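Local coordinates for protein putative enoyl-CoA hydratase/isomerase (Bordetella parapertussis, PDB 3ISA) that probably acts on an acyl-CoA thioester as a crotonase-superfamily hydratase or isomerase, its exact substrate and reaction being unassigned, at residues D[27-32]-D[60-65]. Sequence-based numbering, arbitrary orientation.
Sequences KRNALS and GRNFSA
Arg28 O accepts two hydrogen bonds from 60-65, and their directions differ sharply. The backbone N of Ala65 approaches at 2.9 Å from Arg28 O, nearly along the C=O axis (169°). Asn62 ND2, 3.1 Å from the same Arg28 O, comes in at 122° from above the carbonyl plane, although that oxygen lies in the plane of the Asn62 amide. Asn62 reaches it with CG between its own backbone N and carbonyl carbon, and its ND2 also donates to Arg108 O.

The Asn29 and Asn62 side chains run past one another head to tail, their amide planes 21° apart. Asn29 ND2 reaches the backbone of the other loop, making weak, bent bonds to Asn62 O (3.0 Å) and Phe63 O (3.2 Å). Ala59 O is a further acceptor for this ND2, while Asn29 OD1 takes the backbone N-H of Arg24, so both ends of the buried amide are engaged. One residue along, Ser64 OG donates to Asn29 O at 2.8 Å, from above the carbonyl plane, and is also hydrogen-bonded to Gly66 N.

Arg28 folds over Ala65 through a bend at chi3, which sets Ala65 CB 3.7 Å from CZ of Arg28, over the centre of one guanidinium face. NH1 and NH2 of Arg28 hold a glycerol, probably from the crystallisation liquor.

The contact ties together the loops following parallel neighbours 17-22 and 53-58 of the main sheet, beside strand 108-110, in the characteristic crotonase fold. In such enzymes the first loop usually contributes to CoA binding and the second runs into the turn that usually supplies one oxyanion-hole N-H, so the contact probably sets these two elements against each other.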
# COMPACT_ATOMS: atom_id res chain seq x y z
N LYS D 27 1.41 -9.84 42.53
CA LYS D 27 0.70 -8.80 41.79
C LYS D 27 0.14 -9.32 40.46
O LYS D 27 -0.10 -8.55 39.54
CB LYS D 27 1.63 -7.59 41.54
CG LYS D 27 1.90 -6.70 42.76
CD LYS D 27 0.83 -5.63 42.95
CE LYS D 27 0.98 -4.89 44.29
NZ LYS D 27 2.14 -3.96 44.34
N ARG D 28 -0.07 -10.65 40.37
CA ARG D 28 -0.63 -11.34 39.19
C ARG D 28 0.19 -11.07 37.91
O ARG D 28 -0.35 -11.02 36.81
CB ARG D 28 -2.11 -10.97 38.97
CG ARG D 28 -3.01 -11.12 40.19
CD ARG D 28 -4.46 -10.74 39.88
NE ARG D 28 -4.61 -9.32 39.55
CZ ARG D 28 -5.55 -8.83 38.74
NH1 ARG D 28 -6.44 -9.64 38.17
NH2 ARG D 28 -5.60 -7.53 38.51
N ASN D 29 1.50 -10.89 38.11
CA ASN D 29 2.45 -10.58 37.04
C ASN D 29 2.05 -9.36 36.22
O ASN D 29 2.27 -9.31 35.00
CB ASN D 29 2.71 -11.82 36.17
CG ASN D 29 3.49 -12.92 36.92
OD1 ASN D 29 4.31 -12.64 37.79
ND2 ASN D 29 3.23 -14.17 36.56
N ALA D 30 1.47 -8.37 36.90
CA ALA D 30 1.00 -7.16 36.25
C ALA D 30 2.20 -6.34 35.78
O ALA D 30 3.28 -6.39 36.36
CB ALA D 30 0.12 -6.33 37.18
N LEU D 31 2.00 -5.63 34.68
CA LEU D 31 3.06 -4.94 33.99
C LEU D 31 3.24 -3.55 34.56
O LEU D 31 2.56 -2.61 34.15
CB LEU D 31 2.76 -4.89 32.48
CG LEU D 31 2.65 -6.27 31.80
CD1 LEU D 31 2.31 -6.06 30.32
CD2 LEU D 31 3.94 -7.12 31.99
N SER D 32 4.16 -3.44 35.52
CA SER D 32 4.65 -2.16 35.98
C SER D 32 5.57 -1.54 34.92
O SER D 32 6.05 -2.25 34.03
CB SER D 32 5.46 -2.36 37.27
OG SER D 32 6.57 -3.21 37.05
N GLY D 60 4.04 -18.08 39.69
CA GLY D 60 2.80 -18.00 40.47
C GLY D 60 1.59 -18.56 39.73
O GLY D 60 1.72 -19.55 39.01
N ARG D 61 0.44 -17.90 39.90
CA ARG D 61 -0.87 -18.42 39.47
C ARG D 61 -1.26 -18.11 38.02
O ARG D 61 -2.21 -18.70 37.49
CB ARG D 61 -1.95 -17.88 40.42
CG ARG D 61 -1.85 -18.38 41.86
CD ARG D 61 -2.80 -17.62 42.80
NE ARG D 61 -2.09 -16.82 43.81
CZ ARG D 61 -2.02 -15.49 43.83
NH1 ARG D 61 -2.62 -14.77 42.89
NH2 ARG D 61 -1.35 -14.88 44.80
N ASN D 62 -0.56 -17.17 37.39
CA ASN D 62 -0.91 -16.80 36.00
C ASN D 62 0.28 -16.41 35.12
O ASN D 62 1.44 -16.43 35.58
CB ASN D 62 -1.99 -15.69 35.97
CG ASN D 62 -1.43 -14.28 36.21
OD1 ASN D 62 -0.33 -14.12 36.75
ND2 ASN D 62 -2.19 -13.26 35.82
N PHE D 63 -0.02 -16.06 33.87
CA PHE D 63 0.95 -15.52 32.92
C PHE D 63 1.13 -14.01 33.17
O PHE D 63 2.22 -13.57 33.57
CB PHE D 63 0.50 -15.85 31.48
CG PHE D 63 1.41 -15.31 30.40
CD1 PHE D 63 2.55 -16.01 30.02
CD2 PHE D 63 1.10 -14.11 29.75
CE1 PHE D 63 3.39 -15.51 29.01
CE2 PHE D 63 1.93 -13.60 28.76
CZ PHE D 63 3.07 -14.29 28.39
N SER D 64 0.06 -13.23 32.97
CA SER D 64 0.03 -11.79 33.31
C SER D 64 -1.39 -11.19 33.30
O SER D 64 -2.19 -11.44 32.38
CB SER D 64 0.91 -10.97 32.34
OG SER D 64 0.79 -9.58 32.60
N ALA D 65 -1.64 -10.35 34.30
CA ALA D 65 -2.86 -9.54 34.36
C ALA D 65 -2.76 -8.22 33.60
O ALA D 65 -3.66 -7.39 33.69
CB ALA D 65 -3.25 -9.29 35.82
O HOH W 1 -1.15 -12.68 42.45